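Local structure of twin-arginine translocation pathway signal (Rhodoferax ferrireducens, 5IM2) at residues F133-T136 and A140-R143; G228-W233 and A257-T262; S249-A254 and Q326-K331; A305-A310 and N315-I320. The protein probably captures benzoate or related carboxylates as the extracytoplasmic solute-binding component of a TRAP transporter. All coordinates share one frame; numbering follows the deposited sequence.

Contact 1 of 4, residues F133-T136 and A140-R143; sequences FMMT and ATSR
M135 lays the start of its side chain against the hydroxyl of T141: CG of M135 comes to 3.1 Å from OG1 of T141, a close approach of a methylene to an oxygen, and CB of M135 follows at 3.7 Å from the same OG1. The two side chains cross at about a right angle, so T141 meets the flank of the methionine. CG of M135 stands opposite its own backbone N (chi1 173°), and the bend at its last torsion turns the methyl away from T141 toward A257 and T260. The hydroxyl of T141 is also met by the backbone. T136 N donates to T141 OG1 over 3.4 Å in a weak, bent bond (N-H...O 143°), while the stronger partner of that hydroxyl is the carbonyl of N137, one turn back in the chain. All this happens where the loop arriving from strand 111-114 gives way to helix 138-152, in a two-lobed solute-binding fold; the first turn of the helix lies beside the loop that leads into it, and V167 of strand 161-167 touches both M135 and T141. At the outer side, A140 offers its CB to T136 OG1 at 3.8 Å. That threonine hydroxyl is hydrogen-bonded to S365 OG on helix 350-367, the same helix whose I361 touches T136.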
# COMPACT_ATOMS: atom_id res chain seq x y z
N PHE A 133 -2.87 -0.23 -13.72
CA PHE A 133 -4.09 0.51 -14.09
C PHE A 133 -5.36 -0.21 -13.62
O PHE A 133 -6.29 -0.48 -14.39
CB PHE A 133 -4.10 0.77 -15.60
CG PHE A 133 -2.95 1.63 -16.05
CD1 PHE A 133 -2.99 2.99 -15.86
CD2 PHE A 133 -1.82 1.07 -16.61
CE1 PHE A 133 -1.95 3.78 -16.22
CE2 PHE A 133 -0.76 1.87 -16.98
CZ PHE A 133 -0.83 3.24 -16.80
N MET A 134 -5.37 -0.56 -12.32
CA MET A 134 -6.53 -1.15 -11.65
C MET A 134 -7.35 -0.15 -10.85
O MET A 134 -8.59 -0.21 -10.85
CB MET A 134 -6.10 -2.27 -10.70
CG MET A 134 -5.57 -3.51 -11.35
SD MET A 134 -6.87 -4.43 -12.21
CE MET A 134 -7.86 -4.95 -10.86
N MET A 135 -6.70 0.80 -10.18
CA MET A 135 -7.39 1.62 -9.19
C MET A 135 -8.10 2.80 -9.83
O MET A 135 -7.64 3.40 -10.79
CB MET A 135 -6.37 2.14 -8.16
CG MET A 135 -6.94 3.15 -7.18
SD MET A 135 -5.76 3.75 -5.96
CE MET A 135 -4.44 4.12 -6.99
N THR A 136 -9.24 3.16 -9.24
CA THR A 136 -9.88 4.43 -9.52
C THR A 136 -9.37 5.46 -8.50
O THR A 136 -8.40 6.18 -8.77
CB THR A 136 -11.40 4.28 -9.48
OG1 THR A 136 -11.78 3.68 -8.25
CG2 THR A 136 -11.87 3.37 -10.58
N ALA A 140 -12.42 4.01 -2.84
CA ALA A 140 -13.20 3.00 -3.55
C ALA A 140 -12.44 1.69 -3.69
O ALA A 140 -12.99 0.61 -3.42
CB ALA A 140 -13.63 3.56 -4.91
N THR A 141 -11.18 1.77 -4.09
CA THR A 141 -10.38 0.56 -4.31
C THR A 141 -10.08 -0.17 -3.00
O THR A 141 -9.97 -1.40 -2.98
CB THR A 141 -9.10 0.95 -5.05
OG1 THR A 141 -9.48 1.67 -6.24
CG2 THR A 141 -8.31 -0.27 -5.47
N SER A 142 -9.90 0.59 -1.90
CA SER A 142 -9.78 -0.04 -0.59
C SER A 142 -11.05 -0.80 -0.21
O SER A 142 -10.97 -1.88 0.38
CB SER A 142 -9.50 1.01 0.48
OG SER A 142 -8.21 1.60 0.29
N ARG A 143 -12.22 -0.21 -0.44
CA ARG A 143 -13.46 -0.92 -0.13
C ARG A 143 -13.54 -2.20 -0.95
O ARG A 143 -13.94 -3.25 -0.44
CB ARG A 143 -14.66 -0.03 -0.43
CG ARG A 143 -14.79 1.12 0.51
CD ARG A 143 -15.83 2.15 0.01
NE ARG A 143 -17.17 1.60 -0.08
CZ ARG A 143 -18.10 1.71 0.86
NH1 ARG A 143 -17.84 2.34 1.99
NH2 ARG A 143 -19.30 1.14 0.67

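Contact 2 of 4, residues G228-W233 and A257-T262; sequences GAALPW and ALYTAT. With BEZ (benzoic acid), chain B.
Y259 reaches across to strand 228-232 with the far end of its ring. From CB the side chain sets off between the backbone N and the carbonyl carbon (chi1 82°), which swings the ring out of the 257-262 segment and toward A230. One ortho carbon of the phenol comes first: CE1 of Y259 lies 3.8 Å from CB of A230, and CZ of Y259 follows at 3.9 Å from the same methyl, which approaches the ring obliquely. At the tip, OH of Y259 sits 3.1 Å from C of A230, pressed against the peptide that joins A230 to L231. Neither polar atom of that peptide bonds to it: the amide N of L231 is 3.3 Å from Y259 OH, near the ring plane, but the angle is poor, and A230 O is instead taken by R192. The strand runs parallel to 190-193 and antiparallel to 171-175 in the six-stranded sheet, whereas 257-262 carries the chain from that sheet to the five-stranded one, a crossing between lobes as in other two-lobed solute-binding proteins. Benzoate lies alongside L231 and P232. CD2 of L231 comes within 3.5 Å of carboxylate atom O1 of benzoate, and P232 sets its CD 3.7 Å from C6 and its CG 3.8 Å from C5 of the ligand ring. R192 NH2 and Y118 OH hydrogen-bond to the benzoate.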
# COMPACT_ATOMS: atom_id res chain seq x y z
N GLY A 228 16.03 5.78 -8.59
CA GLY A 228 14.72 6.35 -8.39
C GLY A 228 13.84 5.32 -7.71
O GLY A 228 14.26 4.18 -7.46
N ALA A 229 12.62 5.76 -7.39
CA ALA A 229 11.69 4.95 -6.63
C ALA A 229 10.28 5.23 -7.07
O ALA A 229 9.92 6.37 -7.39
CB ALA A 229 11.78 5.22 -5.12
N ALA A 230 9.46 4.18 -7.03
CA ALA A 230 8.02 4.31 -7.19
C ALA A 230 7.42 4.47 -5.80
O ALA A 230 7.61 3.61 -4.95
CB ALA A 230 7.48 3.07 -7.90
N LEU A 231 6.73 5.58 -5.56
CA LEU A 231 6.04 5.86 -4.30
C LEU A 231 4.83 6.72 -4.61
O LEU A 231 4.90 7.56 -5.52
CB LEU A 231 6.90 6.65 -3.31
CG LEU A 231 8.18 6.04 -2.79
CD1 LEU A 231 9.09 7.10 -2.18
CD2 LEU A 231 7.78 4.99 -1.80
N PRO A 232 3.76 6.64 -3.81
CA PRO A 232 2.75 7.70 -3.87
C PRO A 232 3.29 8.98 -3.25
O PRO A 232 4.25 8.97 -2.48
CB PRO A 232 1.60 7.12 -3.05
CG PRO A 232 2.31 6.32 -2.00
CD PRO A 232 3.49 5.69 -2.71
N TRP A 233 2.60 10.09 -3.54
CA TRP A 233 3.03 11.40 -3.07
C TRP A 233 3.02 11.51 -1.56
O TRP A 233 3.89 12.17 -0.98
CB TRP A 233 2.13 12.50 -3.65
CG TRP A 233 2.58 13.08 -4.96
CD1 TRP A 233 1.88 13.11 -6.12
CD2 TRP A 233 3.84 13.71 -5.24
NE1 TRP A 233 2.61 13.71 -7.12
CE2 TRP A 233 3.83 14.08 -6.61
CE3 TRP A 233 4.98 13.97 -4.49
CZ2 TRP A 233 4.90 14.74 -7.22
CZ3 TRP A 233 6.04 14.61 -5.09
CH2 TRP A 233 5.99 14.99 -6.45
N ALA A 257 -4.31 5.16 -12.94
CA ALA A 257 -3.25 5.07 -11.95
C ALA A 257 -2.35 3.92 -12.33
O ALA A 257 -2.80 2.77 -12.41
CB ALA A 257 -3.83 4.85 -10.55
N LEU A 258 -1.07 4.20 -12.51
CA LEU A 258 -0.17 3.15 -12.96
C LEU A 258 -0.19 1.96 -11.99
O LEU A 258 -0.28 0.81 -12.42
CB LEU A 258 1.26 3.70 -13.09
CG LEU A 258 2.30 2.63 -13.45
CD1 LEU A 258 2.01 2.07 -14.82
CD2 LEU A 258 3.68 3.24 -13.42
N TYR A 259 -0.06 2.21 -10.69
CA TYR A 259 -0.14 1.13 -9.71
C TYR A 259 -0.56 1.71 -8.36
O TYR A 259 -0.50 2.91 -8.11
CB TYR A 259 1.20 0.37 -9.57
CG TYR A 259 2.15 1.07 -8.64
CD1 TYR A 259 2.91 2.14 -9.08
CD2 TYR A 259 2.23 0.71 -7.31
CE1 TYR A 259 3.73 2.85 -8.20
CE2 TYR A 259 3.05 1.41 -6.42
CZ TYR A 259 3.79 2.47 -6.88
OH TYR A 259 4.60 3.16 -6.00
N THR A 260 -0.98 0.80 -7.48
CA THR A 260 -1.04 1.06 -6.05
C THR A 260 -0.56 -0.19 -5.32
O THR A 260 -0.42 -1.28 -5.90
CB THR A 260 -2.44 1.50 -5.62
OG1 THR A 260 -2.39 1.91 -4.26
CG2 THR A 260 -3.47 0.39 -5.79
N ALA A 261 -0.25 -0.03 -4.04
CA ALA A 261 0.13 -1.14 -3.19
C ALA A 261 -0.96 -1.38 -2.15
O ALA A 261 -1.68 -0.46 -1.77
CB ALA A 261 1.48 -0.89 -2.51
N THR A 262 -1.08 -2.62 -1.71
CA THR A 262 -2.04 -3.01 -0.70
C THR A 262 -1.41 -3.04 0.67
O THR A 262 -0.23 -3.32 0.84
CB THR A 262 -2.65 -4.38 -1.00
OG1 THR A 262 -1.64 -5.38 -1.04
CG2 THR A 262 -3.37 -4.34 -2.30
C BEZ B . 5.84 1.79 -0.07
O1 BEZ B . 5.89 2.03 -1.31
O2 BEZ B . 6.57 0.89 0.41
C1 BEZ B . 4.94 2.59 0.82
C2 BEZ B . 4.87 2.31 2.18
C3 BEZ B . 4.05 3.09 2.99
C4 BEZ B . 3.30 4.11 2.43
C5 BEZ B . 3.35 4.37 1.07
C6 BEZ B . 4.18 3.60 0.26

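Contact 3 of 4, residues S249-A254 and Q326-K331; sequences SEFDPA and QEFKRK
F251 and F328 meet in a T-shaped (edge-to-face) aromatic pair, the one direct touch between these two segments. The edge of F251 is driven at the face of F328: CZ of F251 stands 3.8 Å above the plane of the F328 ring, over its centre, and CE2 of F251 is 3.8 Å from CD1 of F328. The ring planes are nearly perpendicular at 83°, with centroids 5.0 Å apart. Both rings leave their backbones with CG opposite the carbonyl carbon, F328 at chi1 -78°, which points it from the helix at the strand. The fold here is an alpha/beta lobe: helix 322-332 lies against the six-stranded sheet beside strand 247-251, and F173 of strand 171-175 touches both phenylalanines, while L186 and L205 also pack on F328. An alanine in place of F328 would probably leave the edge of F251 facing a gap, with the helix less firmly seated on the sheet. No hydrogen bond crosses between the segments; several form within them. D252 OD2 accepts from A254 N at 3.1 Å, an Asx turn that bends the chain as the strand ends. Along the helix, R330 and E327 form a salt bridge, NH2 of R330 lying 2.9 Å from OE2 of E327, which sits close to the guanidinium plane. K329 gives Q326 a weak bond; its NZ also donates to G255 O, just beyond segment 249-254, and its charge faces the ring of F133 in a cation-pi contact.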
# COMPACT_ATOMS: atom_id res chain seq x y z
N SER A 249 7.42 12.29 -11.84
CA SER A 249 6.45 12.10 -12.91
C SER A 249 5.22 11.39 -12.33
O SER A 249 5.30 10.23 -11.92
CB SER A 249 7.06 11.31 -14.06
OG SER A 249 7.87 12.19 -14.80
N GLU A 250 4.10 12.11 -12.29
CA GLU A 250 2.81 11.55 -11.94
C GLU A 250 2.03 11.28 -13.23
O GLU A 250 2.44 11.65 -14.33
CB GLU A 250 2.06 12.51 -11.01
CG GLU A 250 1.77 13.86 -11.66
CD GLU A 250 1.37 14.98 -10.69
OE1 GLU A 250 1.43 14.80 -9.45
OE2 GLU A 250 1.01 16.07 -11.19
N PHE A 251 0.90 10.59 -13.08
CA PHE A 251 0.01 10.29 -14.20
C PHE A 251 -1.23 11.16 -14.09
O PHE A 251 -1.87 11.20 -13.04
CB PHE A 251 -0.38 8.81 -14.19
CG PHE A 251 0.70 7.93 -14.71
CD1 PHE A 251 1.78 7.60 -13.92
CD2 PHE A 251 0.68 7.50 -16.03
CE1 PHE A 251 2.81 6.80 -14.43
CE2 PHE A 251 1.70 6.70 -16.53
CZ PHE A 251 2.75 6.38 -15.75
N ASP A 252 -1.56 11.86 -15.17
CA ASP A 252 -2.81 12.61 -15.17
C ASP A 252 -3.96 11.65 -14.85
O ASP A 252 -4.02 10.54 -15.42
CB ASP A 252 -3.05 13.29 -16.52
CG ASP A 252 -4.20 14.29 -16.47
OD1 ASP A 252 -3.95 15.46 -16.12
OD2 ASP A 252 -5.35 13.90 -16.76
N PRO A 253 -4.89 12.02 -13.97
CA PRO A 253 -5.98 11.10 -13.61
C PRO A 253 -6.75 10.55 -14.80
O PRO A 253 -7.26 9.43 -14.74
CB PRO A 253 -6.89 11.96 -12.73
CG PRO A 253 -6.07 13.09 -12.30
CD PRO A 253 -5.08 13.35 -13.38
N ALA A 254 -6.88 11.33 -15.88
CA ALA A 254 -7.58 10.87 -17.08
C ALA A 254 -7.01 9.57 -17.61
O ALA A 254 -7.71 8.82 -18.30
CB ALA A 254 -7.51 11.94 -18.18
N GLN A 326 -1.28 5.55 -22.37
CA GLN A 326 -1.66 4.37 -23.14
C GLN A 326 -0.45 3.55 -23.56
O GLN A 326 -0.54 2.32 -23.65
CB GLN A 326 -2.47 4.78 -24.38
CG GLN A 326 -3.93 5.08 -24.07
CD GLN A 326 -4.68 3.84 -23.59
OE1 GLN A 326 -5.34 3.87 -22.55
NE2 GLN A 326 -4.58 2.76 -24.36
N GLU A 327 0.70 4.20 -23.75
CA GLU A 327 1.92 3.45 -24.06
C GLU A 327 2.43 2.69 -22.85
O GLU A 327 2.95 1.57 -22.99
CB GLU A 327 2.98 4.41 -24.60
CG GLU A 327 2.61 5.01 -25.96
CD GLU A 327 2.31 3.95 -27.03
OE1 GLU A 327 3.20 3.11 -27.33
OE2 GLU A 327 1.18 3.95 -27.56
N PHE A 328 2.30 3.26 -21.65
CA PHE A 328 2.59 2.50 -20.44
C PHE A 328 1.68 1.28 -20.33
O PHE A 328 2.15 0.17 -20.02
CB PHE A 328 2.46 3.40 -19.20
CG PHE A 328 3.64 4.32 -18.98
CD1 PHE A 328 3.72 5.56 -19.60
CD2 PHE A 328 4.68 3.94 -18.13
CE1 PHE A 328 4.80 6.41 -19.38
CE2 PHE A 328 5.74 4.78 -17.90
CZ PHE A 328 5.82 6.01 -18.53
N LYS A 329 0.37 1.44 -20.57
CA LYS A 329 -0.53 0.30 -20.41
C LYS A 329 -0.22 -0.78 -21.44
O LYS A 329 -0.32 -1.98 -21.16
CB LYS A 329 -2.00 0.72 -20.56
CG LYS A 329 -2.33 2.10 -20.05
CD LYS A 329 -3.83 2.39 -20.00
CE LYS A 329 -4.07 3.79 -19.44
NZ LYS A 329 -5.50 4.13 -19.31
N ARG A 330 0.16 -0.35 -22.65
CA ARG A 330 0.53 -1.28 -23.70
C ARG A 330 1.74 -2.12 -23.29
O ARG A 330 1.75 -3.35 -23.45
CB ARG A 330 0.82 -0.49 -24.98
CG ARG A 330 0.99 -1.35 -26.20
CD ARG A 330 1.70 -0.59 -27.30
NE ARG A 330 1.02 0.66 -27.63
CZ ARG A 330 -0.00 0.76 -28.47
NH1 ARG A 330 -0.49 -0.32 -29.08
NH2 ARG A 330 -0.54 1.95 -28.71
N LYS A 331 2.76 -1.45 -22.74
CA LYS A 331 4.00 -2.13 -22.37
C LYS A 331 3.79 -3.04 -21.16
O LYS A 331 4.50 -4.04 -21.02
CB LYS A 331 5.09 -1.11 -22.06
CG LYS A 331 5.76 -0.51 -23.29
CD LYS A 331 7.16 0.02 -22.97
CE LYS A 331 7.87 0.47 -24.24
NZ LYS A 331 9.02 1.38 -23.98

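Contact 4 of 4, residues A305-A310 and N315-I320; sequences AGRQAA and NTIYAI
I317 and R307 make the main side-chain contact. CD1 of I317 lies 3.6 Å from CG of R307 and sits under the middle of the guanidinium, 3.9 Å from its plane, so the guanidinium lies face-on to the methyl. The other branch, CG2 of I317, is 3.7 Å from NH2 of R307. From CG to NE the R307 chain is extended, and CG stands opposite the backbone N (chi1 -166°), which carries the charged group out over the isoleucine. A310 adds a looser touch, its CB 4.4 Å from I317 CD1. The charge of R307 is met by E250 on the neighbouring strand, whose OE1 forms a salt bridge with R307 NE. A leucine in place of R307 would probably leave the E250 carboxylate without its charged mate and strip the flat cover from I317 CD1. One hydrogen bond joins the segments: N315 N donates to A310 O over 3.2 Å at 151°, from a position tilted out of the carbonyl plane. The N315 side chain turns to other residues, ND2 to H248 NE2 and H242 O, and OD1 to H313. These contacts describe a helix-turn-strand unit, in which helix 303-312 leads through a short turn into strand 316-320, an outermost strand of the six-stranded sheet, and packs R307 and A310 against the W233 side chain, as expected in a solute-binding alpha/beta lobe.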
# COMPACT_ATOMS: atom_id res chain seq x y z
N ALA A 305 -0.08 17.23 0.06
CA ALA A 305 1.01 17.77 0.87
C ALA A 305 2.37 17.27 0.38
O ALA A 305 3.36 18.00 0.43
CB ALA A 305 0.82 17.39 2.34
N GLY A 306 2.44 16.03 -0.07
CA GLY A 306 3.70 15.54 -0.61
C GLY A 306 4.13 16.26 -1.88
O GLY A 306 5.28 16.68 -2.02
N ARG A 307 3.21 16.40 -2.84
CA ARG A 307 3.49 17.18 -4.04
C ARG A 307 3.99 18.57 -3.68
O ARG A 307 4.99 19.05 -4.21
CB ARG A 307 2.23 17.23 -4.91
CG ARG A 307 2.41 17.72 -6.32
CD ARG A 307 1.14 17.53 -7.15
NE ARG A 307 1.37 17.89 -8.55
CZ ARG A 307 1.57 19.13 -9.00
NH1 ARG A 307 1.56 20.16 -8.17
NH2 ARG A 307 1.78 19.34 -10.30
N GLN A 308 3.31 19.23 -2.73
CA GLN A 308 3.69 20.59 -2.38
C GLN A 308 5.09 20.65 -1.76
O GLN A 308 5.84 21.61 -2.00
CB GLN A 308 2.66 21.19 -1.42
CG GLN A 308 1.68 22.11 -2.12
CD GLN A 308 2.36 23.28 -2.82
OE1 GLN A 308 3.23 23.94 -2.25
NE2 GLN A 308 1.97 23.52 -4.07
N ALA A 309 5.44 19.66 -0.95
CA ALA A 309 6.80 19.60 -0.43
C ALA A 309 7.83 19.50 -1.55
O ALA A 309 8.86 20.19 -1.53
CB ALA A 309 6.94 18.41 0.53
N ALA A 310 7.57 18.66 -2.55
CA ALA A 310 8.44 18.62 -3.73
C ALA A 310 8.51 19.99 -4.40
O ALA A 310 9.60 20.47 -4.74
CB ALA A 310 7.92 17.59 -4.72
N ASN A 315 11.69 21.26 -7.10
CA ASN A 315 11.82 20.07 -7.93
C ASN A 315 10.91 20.19 -9.14
O ASN A 315 9.97 20.99 -9.16
CB ASN A 315 11.48 18.81 -7.12
CG ASN A 315 12.51 18.50 -6.05
OD1 ASN A 315 13.48 19.23 -5.89
ND2 ASN A 315 12.31 17.40 -5.32
N THR A 316 11.18 19.36 -10.14
CA THR A 316 10.43 19.38 -11.39
C THR A 316 9.40 18.26 -11.37
O THR A 316 9.76 17.08 -11.27
CB THR A 316 11.38 19.23 -12.58
OG1 THR A 316 12.39 20.25 -12.52
CG2 THR A 316 10.62 19.36 -13.90
N ILE A 317 8.13 18.64 -11.45
CA ILE A 317 7.00 17.73 -11.50
C ILE A 317 6.44 17.75 -12.91
O ILE A 317 6.15 18.83 -13.45
CB ILE A 317 5.90 18.12 -10.50
CG1 ILE A 317 6.42 18.13 -9.08
CG2 ILE A 317 4.73 17.18 -10.63
CD1 ILE A 317 5.39 18.70 -8.10
N TYR A 318 6.22 16.58 -13.46
CA TYR A 318 5.63 16.41 -14.78
C TYR A 318 4.44 15.47 -14.65
O TYR A 318 4.48 14.50 -13.89
CB TYR A 318 6.65 15.84 -15.75
CG TYR A 318 6.13 15.53 -17.13
CD1 TYR A 318 5.87 16.55 -18.04
CD2 TYR A 318 5.90 14.22 -17.54
CE1 TYR A 318 5.40 16.27 -19.31
CE2 TYR A 318 5.43 13.93 -18.81
CZ TYR A 318 5.17 14.96 -19.69
OH TYR A 318 4.71 14.69 -20.96
N ALA A 319 3.37 15.77 -15.39
CA ALA A 319 2.20 14.91 -15.44
C ALA A 319 2.15 14.24 -16.80
O ALA A 319 2.04 14.91 -17.83
CB ALA A 319 0.91 15.69 -15.19
N ILE A 320 2.20 12.91 -16.79
CA ILE A 320 2.16 12.12 -18.01
C ILE A 320 0.72 12.14 -18.54
O ILE A 320 -0.20 11.69 -17.83
CB ILE A 320 2.66 10.69 -17.75
CG1 ILE A 320 4.16 10.71 -17.47
CG2 ILE A 320 2.38 9.77 -18.94
CD1 ILE A 320 4.67 9.42 -16.81

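In the fold
Along the chain, contact 1 comes first and closes a short loop into helix 138-152 before any other opens. Contact 2 opens next on strand 228-232; contact 3 opens at 249-254 before contact 2 closes at 257-262, so the two cross. Contact 4, a tight helix-to-strand turn, is nested inside the long loop that contact 3 closes at 326-331. Contacts 2, 3 and 4 all reach the six-stranded sheet, with W233, E250 and I317 meeting between them and strands 247-251 and 316-320 side by side. F133 joins contact 1 to both L258 and K329, tying the loop before helix 138-152 to the interlobe crossing and to helix 322-332.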